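Local coordinates for penicillin-binding protein PbpB (Mycobacterium tuberculosis, PDB 6KGU) that builds cross-linked peptidoglycan from lipid intermediates for the mycobacterial cell wall and binds beta-lactam antibiotics, at residues V327-L332 / L380-G385; I273-A278 / E339-M344; A30-A35 / R122-Q127; P15-S20 / A187-T192. One frame throughout, in Å; residues are numbered along the deposited sequence.

Interaction 1 of 4, residues V327-L332 / L380-G385; sequences VGTLML and LPIGQG. With AZR (2-({[(1Z)-1-(2-amino-1,3-thiazol-4-yl)-2-oxo-2-{[(2S,3S)-1-oxo-3-(sulfoamino)butan-2-yl]amino}ethylidene]amino}oxy)-2-methylpropanoic acid), chain B.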
# COMPACT_ATOMS: atom_id res chain seq x y z
N VAL A 327 -14.49 19.77 2.86
CA VAL A 327 -14.55 21.12 3.42
C VAL A 327 -13.96 21.14 4.82
O VAL A 327 -13.15 22.01 5.16
CB VAL A 327 -15.99 21.64 3.40
CG1 VAL A 327 -16.10 22.95 4.19
CG2 VAL A 327 -16.48 21.83 1.94
N GLY A 328 -14.36 20.19 5.67
CA GLY A 328 -13.79 20.13 7.00
C GLY A 328 -12.29 19.91 6.96
O GLY A 328 -11.54 20.49 7.76
N THR A 329 -11.83 19.09 6.02
CA THR A 329 -10.39 18.84 5.91
C THR A 329 -9.64 20.12 5.57
O THR A 329 -8.59 20.42 6.16
CB THR A 329 -10.13 17.75 4.87
OG1 THR A 329 -10.70 16.52 5.33
CG2 THR A 329 -8.61 17.55 4.65
N LEU A 330 -10.19 20.92 4.66
CA LEU A 330 -9.49 22.14 4.24
C LEU A 330 -9.56 23.22 5.31
O LEU A 330 -8.60 23.97 5.48
CB LEU A 330 -10.06 22.64 2.92
CG LEU A 330 -9.69 21.75 1.73
CD1 LEU A 330 -10.40 22.21 0.47
CD2 LEU A 330 -8.20 21.74 1.52
N MET A 331 -10.68 23.31 6.04
CA MET A 331 -10.75 24.26 7.14
C MET A 331 -9.68 23.96 8.19
O MET A 331 -8.97 24.86 8.64
CB MET A 331 -12.14 24.23 7.77
CG MET A 331 -13.20 24.74 6.82
SD MET A 331 -14.80 24.85 7.57
CE MET A 331 -14.41 25.80 9.03
N LEU A 332 -9.54 22.68 8.56
CA LEU A 332 -8.49 22.27 9.50
C LEU A 332 -7.11 22.45 8.90
O LEU A 332 -6.17 22.83 9.60
CB LEU A 332 -8.68 20.80 9.91
CG LEU A 332 -9.89 20.44 10.76
CD1 LEU A 332 -10.07 18.91 10.81
CD2 LEU A 332 -9.76 21.05 12.18
N LEU A 380 -4.21 19.53 -2.49
CA LEU A 380 -3.37 18.51 -1.87
C LEU A 380 -3.96 17.90 -0.60
O LEU A 380 -3.94 16.67 -0.47
CB LEU A 380 -1.97 19.08 -1.57
CG LEU A 380 -1.07 19.43 -2.74
CD1 LEU A 380 0.35 19.72 -2.24
CD2 LEU A 380 -1.08 18.31 -3.79
N PRO A 381 -4.48 18.68 0.36
CA PRO A 381 -4.99 18.06 1.60
C PRO A 381 -6.11 17.07 1.39
O PRO A 381 -6.27 16.17 2.21
CB PRO A 381 -5.45 19.26 2.44
CG PRO A 381 -4.57 20.41 1.96
CD PRO A 381 -4.47 20.16 0.46
N ILE A 382 -6.88 17.17 0.31
CA ILE A 382 -7.89 16.15 0.04
C ILE A 382 -7.42 15.12 -1.00
O ILE A 382 -8.22 14.34 -1.50
CB ILE A 382 -9.24 16.79 -0.36
CG1 ILE A 382 -9.08 17.75 -1.54
CG2 ILE A 382 -9.79 17.58 0.83
CD1 ILE A 382 -9.17 17.13 -2.90
N GLY A 383 -6.12 15.10 -1.31
CA GLY A 383 -5.57 14.08 -2.18
C GLY A 383 -5.67 14.35 -3.66
O GLY A 383 -5.62 13.41 -4.45
N GLN A 384 -5.82 15.61 -4.08
CA GLN A 384 -5.87 15.97 -5.49
C GLN A 384 -4.62 16.76 -5.84
O GLN A 384 -4.17 17.59 -5.05
CB GLN A 384 -7.12 16.79 -5.81
CG GLN A 384 -7.35 17.06 -7.30
CD GLN A 384 -8.47 18.07 -7.56
OE1 GLN A 384 -9.55 17.99 -6.95
NE2 GLN A 384 -8.23 19.02 -8.45
N GLY A 385 -4.05 16.50 -7.02
CA GLY A 385 -2.89 17.25 -7.45
C GLY A 385 -1.55 16.63 -7.11
O GLY A 385 -0.52 17.29 -7.25
C7 AZR B . -15.90 11.71 -0.97
S8 AZR B . -9.19 13.90 -5.67
O9 AZR B . -11.65 10.38 -1.46
O10 AZR B . -13.56 14.44 -2.89
O11 AZR B . -15.23 12.80 -5.00
N12 AZR B . -14.23 10.45 0.35
N13 AZR B . -13.27 12.18 -2.79
N14 AZR B . -14.00 12.98 -5.71
N15 AZR B . -11.41 13.14 -6.78
N16 AZR B . -9.54 13.09 -8.21
S17 AZR B . -14.60 8.92 0.65
C18 AZR B . -14.53 11.07 -0.95
C19 AZR B . -13.40 12.04 -1.34
C20 AZR B . -12.09 11.34 -0.89
C21 AZR B . -13.30 13.36 -3.43
C22 AZR B . -13.05 13.26 -4.90
C23 AZR B . -16.30 12.43 -5.84
C24 AZR B . -11.68 13.44 -5.45
C25 AZR B . -10.63 13.86 -4.71
C26 AZR B . -10.13 13.33 -7.03
C27 AZR B . -16.01 11.02 -6.31
C28 AZR B . -17.61 12.51 -5.08
C29 AZR B . -16.33 13.40 -7.02
O30 AZR B . -15.78 14.48 -7.01
O31 AZR B . -17.04 12.96 -8.02
O32 AZR B . -16.00 8.82 0.77
O33 AZR B . -14.04 8.61 2.07
O34 AZR B . -13.87 8.11 -0.27

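Interaction 2 of 4, residues I273-A278 / E339-M344; sequences IVAASA and ERYYDM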
# COMPACT_ATOMS: atom_id res chain seq x y z
N ILE A 273 -4.94 11.36 5.90
CA ILE A 273 -4.07 11.05 7.03
C ILE A 273 -3.04 12.15 7.27
O ILE A 273 -2.68 12.43 8.43
CB ILE A 273 -3.40 9.67 6.81
CG1 ILE A 273 -2.68 9.23 8.09
CG2 ILE A 273 -2.42 9.72 5.61
CD1 ILE A 273 -2.02 7.87 7.97
N VAL A 274 -2.58 12.83 6.21
CA VAL A 274 -1.57 13.86 6.40
C VAL A 274 -2.15 15.06 7.14
O VAL A 274 -1.57 15.53 8.13
CB VAL A 274 -0.93 14.27 5.06
CG1 VAL A 274 0.11 15.33 5.28
CG2 VAL A 274 -0.29 13.03 4.38
N ALA A 275 -3.30 15.57 6.68
CA ALA A 275 -3.96 16.67 7.39
C ALA A 275 -4.30 16.29 8.82
O ALA A 275 -4.14 17.10 9.74
CB ALA A 275 -5.23 17.10 6.65
N ALA A 276 -4.81 15.07 9.03
CA ALA A 276 -5.19 14.65 10.37
C ALA A 276 -3.99 14.65 11.30
O ALA A 276 -4.07 15.12 12.44
CB ALA A 276 -5.81 13.25 10.34
N SER A 277 -2.86 14.11 10.82
CA SER A 277 -1.64 14.03 11.61
C SER A 277 -1.07 15.41 11.88
O SER A 277 -0.63 15.71 12.99
CB SER A 277 -0.61 13.17 10.87
OG SER A 277 -1.09 11.86 10.66
N ALA A 278 -1.09 16.28 10.87
CA ALA A 278 -0.53 17.61 11.05
C ALA A 278 -1.34 18.41 12.07
O ALA A 278 -0.77 19.02 12.98
CB ALA A 278 -0.46 18.33 9.71
N GLU A 339 3.20 25.69 4.67
CA GLU A 339 4.56 25.27 4.98
C GLU A 339 4.58 24.03 5.86
O GLU A 339 5.29 23.05 5.57
CB GLU A 339 5.32 26.40 5.66
CG GLU A 339 5.82 27.46 4.70
CD GLU A 339 6.99 28.25 5.26
OE1 GLU A 339 6.92 28.66 6.44
OE2 GLU A 339 7.99 28.43 4.53
N ARG A 340 3.85 24.06 6.98
CA ARG A 340 3.85 22.89 7.84
C ARG A 340 3.17 21.71 7.14
O ARG A 340 3.59 20.57 7.31
CB ARG A 340 3.17 23.21 9.18
CG ARG A 340 4.04 24.06 10.11
CD ARG A 340 3.40 24.34 11.49
NE ARG A 340 2.11 25.03 11.39
CZ ARG A 340 1.49 25.59 12.43
NH1 ARG A 340 2.05 25.56 13.64
NH2 ARG A 340 0.31 26.19 12.27
N TYR A 341 2.15 21.98 6.33
CA TYR A 341 1.51 20.89 5.60
C TYR A 341 2.50 20.23 4.64
O TYR A 341 2.66 19.01 4.63
CB TYR A 341 0.28 21.37 4.85
CG TYR A 341 -0.38 20.19 4.19
CD1 TYR A 341 -1.20 19.33 4.93
CD2 TYR A 341 -0.14 19.89 2.85
CE1 TYR A 341 -1.78 18.22 4.33
CE2 TYR A 341 -0.71 18.80 2.25
CZ TYR A 341 -1.52 17.95 2.99
OH TYR A 341 -2.08 16.85 2.38
N TYR A 342 3.17 21.03 3.81
CA TYR A 342 4.13 20.46 2.87
C TYR A 342 5.25 19.73 3.61
O TYR A 342 5.73 18.69 3.14
CB TYR A 342 4.70 21.55 1.97
CG TYR A 342 5.74 21.03 1.00
CD1 TYR A 342 5.37 20.34 -0.14
CD2 TYR A 342 7.09 21.25 1.21
CE1 TYR A 342 6.31 19.87 -1.03
CE2 TYR A 342 8.05 20.79 0.32
CZ TYR A 342 7.64 20.11 -0.80
OH TYR A 342 8.58 19.64 -1.70
N ASP A 343 5.67 20.24 4.76
CA ASP A 343 6.72 19.55 5.50
C ASP A 343 6.24 18.17 5.93
O ASP A 343 7.01 17.20 5.89
CB ASP A 343 7.16 20.36 6.72
CG ASP A 343 8.36 19.74 7.43
OD1 ASP A 343 9.46 19.75 6.86
OD2 ASP A 343 8.20 19.24 8.57
N MET A 344 4.97 18.06 6.32
CA MET A 344 4.44 16.77 6.76
C MET A 344 4.35 15.78 5.60
O MET A 344 4.70 14.61 5.75
CB MET A 344 3.08 16.99 7.43
CG MET A 344 2.47 15.74 8.01
SD MET A 344 3.29 15.20 9.49
CE MET A 344 2.68 16.40 10.67
O HOH W 1 -4.01 15.52 3.73

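Interaction 3 of 4, residues A30-A35 / R122-Q127; sequences AFTIEA and RQDLRQ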
# COMPACT_ATOMS: atom_id res chain seq x y z
N ALA A 30 11.49 -19.84 -5.96
CA ALA A 30 12.15 -20.17 -7.20
C ALA A 30 13.43 -20.91 -6.86
O ALA A 30 14.17 -20.48 -5.97
CB ALA A 30 12.45 -18.91 -8.03
N PHE A 31 13.69 -22.01 -7.55
CA PHE A 31 14.92 -22.77 -7.35
C PHE A 31 15.23 -23.53 -8.62
O PHE A 31 14.36 -23.74 -9.48
CB PHE A 31 14.81 -23.71 -6.14
CG PHE A 31 13.85 -24.84 -6.33
CD1 PHE A 31 14.27 -26.04 -6.91
CD2 PHE A 31 12.53 -24.73 -5.92
CE1 PHE A 31 13.38 -27.09 -7.09
CE2 PHE A 31 11.64 -25.78 -6.09
CZ PHE A 31 12.06 -26.96 -6.67
N THR A 32 16.49 -23.97 -8.74
CA THR A 32 16.99 -24.58 -9.96
C THR A 32 17.21 -26.08 -9.75
O THR A 32 17.65 -26.51 -8.69
CB THR A 32 18.27 -23.88 -10.40
OG1 THR A 32 17.95 -22.55 -10.84
CG2 THR A 32 18.97 -24.64 -11.54
N ILE A 33 16.87 -26.87 -10.77
CA ILE A 33 17.23 -28.29 -10.81
C ILE A 33 18.08 -28.54 -12.05
O ILE A 33 17.91 -27.90 -13.09
CB ILE A 33 16.00 -29.22 -10.80
CG1 ILE A 33 15.35 -29.25 -12.20
CG2 ILE A 33 15.02 -28.81 -9.74
CD1 ILE A 33 13.98 -29.96 -12.27
N GLU A 34 18.99 -29.49 -11.92
CA GLU A 34 19.83 -29.87 -13.05
C GLU A 34 19.09 -30.85 -13.95
O GLU A 34 18.46 -31.79 -13.47
CB GLU A 34 21.13 -30.51 -12.57
CG GLU A 34 22.27 -29.53 -12.42
CD GLU A 34 23.61 -30.23 -12.31
OE1 GLU A 34 23.83 -31.22 -13.05
OE2 GLU A 34 24.45 -29.78 -11.50
N ALA A 35 19.16 -30.61 -15.25
CA ALA A 35 18.63 -31.55 -16.22
C ALA A 35 19.60 -31.63 -17.39
O ALA A 35 20.74 -31.14 -17.31
CB ALA A 35 17.22 -31.15 -16.68
N ARG A 122 24.26 -30.35 -20.49
CA ARG A 122 23.71 -29.96 -19.19
C ARG A 122 22.79 -28.76 -19.36
O ARG A 122 23.08 -27.82 -20.11
CB ARG A 122 24.83 -29.63 -18.20
CG ARG A 122 24.30 -29.32 -16.80
CD ARG A 122 25.42 -28.96 -15.84
NE ARG A 122 24.94 -28.67 -14.49
CZ ARG A 122 25.10 -27.50 -13.88
NH1 ARG A 122 25.73 -26.51 -14.50
NH2 ARG A 122 24.65 -27.32 -12.64
N GLN A 123 21.66 -28.79 -18.65
CA GLN A 123 20.65 -27.75 -18.78
C GLN A 123 19.96 -27.58 -17.44
O GLN A 123 19.32 -28.51 -16.95
CB GLN A 123 19.64 -28.12 -19.87
CG GLN A 123 18.64 -27.04 -20.22
CD GLN A 123 17.49 -27.58 -21.06
OE1 GLN A 123 17.13 -28.75 -20.96
NE2 GLN A 123 16.92 -26.72 -21.90
N ASP A 124 20.10 -26.40 -16.84
CA ASP A 124 19.50 -26.10 -15.55
C ASP A 124 18.08 -25.60 -15.74
O ASP A 124 17.84 -24.70 -16.56
CB ASP A 124 20.34 -25.06 -14.81
CG ASP A 124 21.57 -25.67 -14.15
OD1 ASP A 124 21.94 -26.81 -14.50
OD2 ASP A 124 22.17 -25.00 -13.29
N LEU A 125 17.14 -26.18 -15.00
CA LEU A 125 15.72 -25.85 -15.11
C LEU A 125 15.28 -25.05 -13.90
O LEU A 125 15.39 -25.52 -12.76
CB LEU A 125 14.87 -27.11 -15.23
CG LEU A 125 15.26 -28.11 -16.31
CD1 LEU A 125 14.28 -29.28 -16.30
CD2 LEU A 125 15.29 -27.43 -17.67
N ARG A 126 14.76 -23.85 -14.13
CA ARG A 126 14.21 -23.03 -13.06
C ARG A 126 12.82 -23.53 -12.69
O ARG A 126 11.99 -23.78 -13.58
CB ARG A 126 14.17 -21.56 -13.48
CG ARG A 126 14.06 -20.58 -12.32
CD ARG A 126 15.28 -20.70 -11.40
NE ARG A 126 15.41 -19.55 -10.51
CZ ARG A 126 16.18 -19.52 -9.42
NH1 ARG A 126 16.89 -20.59 -9.08
NH2 ARG A 126 16.22 -18.42 -8.66
N GLN A 127 12.56 -23.68 -11.40
CA GLN A 127 11.29 -24.20 -10.89
C GLN A 127 10.56 -23.11 -10.12
O GLN A 127 11.17 -22.44 -9.28
CB GLN A 127 11.53 -25.40 -9.96
CG GLN A 127 12.35 -26.50 -10.60
CD GLN A 127 11.63 -27.12 -11.77
OE1 GLN A 127 12.07 -27.00 -12.91
NE2 GLN A 127 10.52 -27.76 -11.51
O HOH W 2 18.37 -22.58 -6.87

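Interaction 4 of 4, residues P15-S20 / A187-T192; sequences PAARGS and AVHGST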
# COMPACT_ATOMS: atom_id res chain seq x y z
N PRO A 15 30.58 -24.15 -14.13
CA PRO A 15 29.39 -23.28 -14.06
C PRO A 15 28.94 -23.00 -12.63
O PRO A 15 28.92 -23.88 -11.78
CB PRO A 15 28.33 -24.09 -14.82
CG PRO A 15 28.79 -25.51 -14.70
CD PRO A 15 30.29 -25.47 -14.71
N ALA A 16 28.57 -21.75 -12.38
CA ALA A 16 27.95 -21.41 -11.11
C ALA A 16 26.50 -21.89 -11.08
O ALA A 16 25.77 -21.78 -12.08
CB ALA A 16 28.00 -19.91 -10.86
N ALA A 17 26.07 -22.42 -9.95
CA ALA A 17 24.69 -22.86 -9.76
C ALA A 17 23.83 -21.69 -9.26
O ALA A 17 24.19 -21.02 -8.28
CB ALA A 17 24.63 -24.03 -8.78
N ARG A 18 22.70 -21.47 -9.91
CA ARG A 18 21.85 -20.34 -9.56
C ARG A 18 21.28 -20.50 -8.16
O ARG A 18 20.86 -21.58 -7.75
CB ARG A 18 20.71 -20.19 -10.57
CG ARG A 18 19.96 -18.86 -10.44
CD ARG A 18 19.05 -18.62 -11.63
NE ARG A 18 18.36 -17.33 -11.55
CZ ARG A 18 18.88 -16.18 -11.95
NH1 ARG A 18 20.12 -16.16 -12.47
NH2 ARG A 18 18.20 -15.06 -11.84
N GLY A 19 21.28 -19.40 -7.41
CA GLY A 19 20.69 -19.41 -6.09
C GLY A 19 19.17 -19.38 -6.14
O GLY A 19 18.53 -19.15 -7.17
N SER A 20 18.57 -19.65 -4.99
CA SER A 20 17.12 -19.72 -4.85
C SER A 20 16.55 -18.41 -4.34
O SER A 20 17.26 -17.56 -3.79
CB SER A 20 16.73 -20.85 -3.89
OG SER A 20 17.11 -22.12 -4.41
N ALA A 187 34.36 -21.54 -9.02
CA ALA A 187 33.02 -21.03 -9.29
C ALA A 187 32.46 -20.40 -8.03
O ALA A 187 32.56 -20.97 -6.94
CB ALA A 187 32.10 -22.14 -9.78
N VAL A 188 31.90 -19.20 -8.16
CA VAL A 188 31.14 -18.56 -7.10
C VAL A 188 29.67 -18.90 -7.37
O VAL A 188 29.06 -18.36 -8.29
CB VAL A 188 31.37 -17.05 -7.06
CG1 VAL A 188 30.58 -16.38 -5.90
CG2 VAL A 188 32.87 -16.74 -6.95
N HIS A 189 29.13 -19.85 -6.60
CA HIS A 189 27.73 -20.21 -6.79
C HIS A 189 26.83 -19.06 -6.34
O HIS A 189 27.22 -18.21 -5.54
CB HIS A 189 27.40 -21.49 -6.02
CG HIS A 189 28.13 -22.70 -6.53
ND1 HIS A 189 27.91 -23.21 -7.79
CD2 HIS A 189 29.09 -23.47 -5.97
CE1 HIS A 189 28.70 -24.25 -7.98
NE2 HIS A 189 29.42 -24.43 -6.89
N GLY A 190 25.62 -19.04 -6.90
CA GLY A 190 24.68 -17.98 -6.57
C GLY A 190 24.24 -18.03 -5.12
O GLY A 190 24.04 -19.10 -4.55
N SER A 191 24.06 -16.86 -4.52
CA SER A 191 23.53 -16.83 -3.17
C SER A 191 22.01 -16.94 -3.19
O SER A 191 21.36 -16.68 -4.21
CB SER A 191 23.96 -15.56 -2.45
OG SER A 191 25.37 -15.51 -2.34
N THR A 192 21.44 -17.33 -2.06
CA THR A 192 19.99 -17.43 -1.92
C THR A 192 19.43 -16.13 -1.34
O THR A 192 19.99 -15.57 -0.40
CB THR A 192 19.63 -18.62 -1.03
OG1 THR A 192 19.75 -19.82 -1.80
CG2 THR A 192 18.18 -18.51 -0.53
O HOH W 3 23.66 -21.74 -6.00

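Interaction 1 of 4, residues V327-L332 / L380-G385
The carbonyl oxygen L380 O takes two hydrogen bonds, one from G383 N at 2.8 Å and one from N271 ND2, and so closes the turn that presents P381 and I382 to T329 and L330. The meeting that follows is carried by methyl and ring carbons. L330 reaches across with a single branch: CD2 lies 3.8 Å from P381 CB and nearly as close to CG, the two side chains crossing at about a right angle. T329 keeps its hydroxyl turned back to its own helix, where OG1 bonds S325 O. A chi1 of -65° sets OG1 beside the backbone N and leaves CG2 anti to it, and this methyl comes to 3.7 Å from P381 O and 4.0 Å from I382 CG2. I382 works in two directions. Its CG2 branch faces the helix, also meeting L330 CG at 4.3 Å, while CG1 sits between the backbone N and carbonyl carbon (chi1 54°) and CD1 leads away to the bound ring-opened aztreonam, 4.0 Å from AZR C25 of the thiazole. The loop continues along that ring, with Q384 CB 3.6 Å from AZR S8 and G383 O a little farther off. Helix 326-336 starts at N326, whose ND2 bonds the drug and which with S324 probably forms the SxN motif. K272, of the probable SxxK motif, touches both T329 and I382. Since the interface is largely apolar and buried, with no polar bond between the segments, fit of shape probably decides how the thiazole-lining loop rests on this helix, and one isoleucine bridges that core and the antibiotic.

Interaction 2 of 4, residues I273-A278 / E339-M344
Helix 272-281, which begins at the lysine of the probable SxxK motif, packs here through V274, A275 and A278 on Y341 and M344 of helix 338-347. The segment axes come within 9.8 Å, and their N-to-C directions stand 119° apart. V274 CG1 sits between the two partner side chains: it lies 3.6 Å from Y341 CE1 and equally close to M344 CG. V274 and Y341 cross at about a right angle, whereas V274 and M344 slide past each other in opposite directions. Both helices belong to the helical part of the transpeptidase domain, and two more close the core round them: helix 326-336 sends T329 and S333 to A275 and V336 to A278 and Y341, while M396 of helix 390-401 covers V274. The M344 chain bends at chi2 and at chi3 (75°), which brings CE over A278; CE stands 3.8 Å from A278 CB and only 3.5 Å from A278 CA, tight for two carbons. The polar link is a water lying in the plane of the Y341 ring, at its edge. It accepts from Y341 OH at 2.7 Å and from A275 N at 3.0 Å, tying the phenol to the backbone of helix 272-281.

Interaction 3 of 4, residues A30-A35 / R122-Q127
A35, I33 and F31 pair with Q123, L125 and Q127 through antiparallel backbone hydrogen bonds. The pair I33/L125 is the straightest: L125 N reaches I33 O at 2.7 Å and 173°, and I33 N returns to L125 O. Between them T32 faces R126 and E34 faces D124 as non-hydrogen-bonded pairs. Side-chain polar bonds gather on the face of T32, E34, D124 and R126. R126, its chain bent at chi2 (62°), gives NH1 to T32 OG1 at 2.8 Å, the hydroxyl tilted somewhat out of the guanidinium plane; A30 and F31 N lie over one face of that group. Its NE makes a salt bridge to E152. Strand 122-127, within the family's dimerisation domain, is an edge strand of the six-stranded mixed sheet within this chain, and strand 28-36 joins it to the rest. Charge is concentrated at the far end, where E34 OE2 forms a salt bridge with R122 NH2 at 2.7 Å, weak as a hydrogen bond; the carboxylate and guanidinium planes stand nearly perpendicular. D124 OD1 sits over the centre of the same guanidinium, 3.2 Å above its plane, an attraction of charges alone, and E34 also pairs with R36. Apolar contacts occupy the opposite face: A35 CB meets L125 CD1 at 3.5 Å, and I33 CG1 meets L125 CB. F31 CG sits in the crowded position between backbone N and carbonyl carbon (chi1 68°), and the ring lies over Q127 CB, a CH-pi contact 3.8 Å from the ring centroid.

Interaction 4 of 4, residues P15-S20 / A187-T192
H189 turns its imidazole edge-on to the backbone of A17: the amide A17 N lies in the ring plane and donates to H189 ND1 at 2.9 Å and 165°. ND1 therefore acts as an acceptor, and a neutral ring would then probably carry its proton on NE2. The torsion chi1 of -65° sets CG beside the histidine's own backbone N, and the ring's ND1 also lies 3.5 Å from A17 CB. One residue on, G190 N gives a hydrogen bond to A17 O at 2.8 Å, so A17 is held through both its amide and its carbonyl. The two segments run almost parallel and lead into strands 21-22 and 192-195, neighbouring parallel strands of the six-stranded mixed sheet. At G19 and G190, with no side chain on either, the backbones close in, and G19 CA points its hydrogen at S191 O from 3.4 Å. T192 then leans on S20 with both branches. Its OG1, beside its own backbone N, accepts a weak bond from S20 N at 3.4 Å, while CG2 lies 3.5 Å from S20 O. At the other end A16 CB presses on V188 O at 3.2 Å. R18 points away, its guanidinium in salt bridges with D156 and E152.

Interactions 1 and 2 are buried in the transpeptidase domain and share one helical core: T329 CG2 packs on A275 CB, and the Y341 hydroxyl abuts P381 CA. Both are built mainly of carbon contacts, with a single water as the polar link between segments in interaction 2; interaction 1 alone reaches the antibiotic. Interactions 3 and 4 lie at the surface on the opposite side of the chain's centre, with nearest atoms about 33 Å or more from the first two. Interaction 3 rests on regular backbone pairing and a salt-bridge network, interaction 4 on mixed backbone-to-side-chain bonds. The R126 guanidinium joins them through G19 O, and F31 packs on S20. Along the chain interaction 3 is nested within interaction 4.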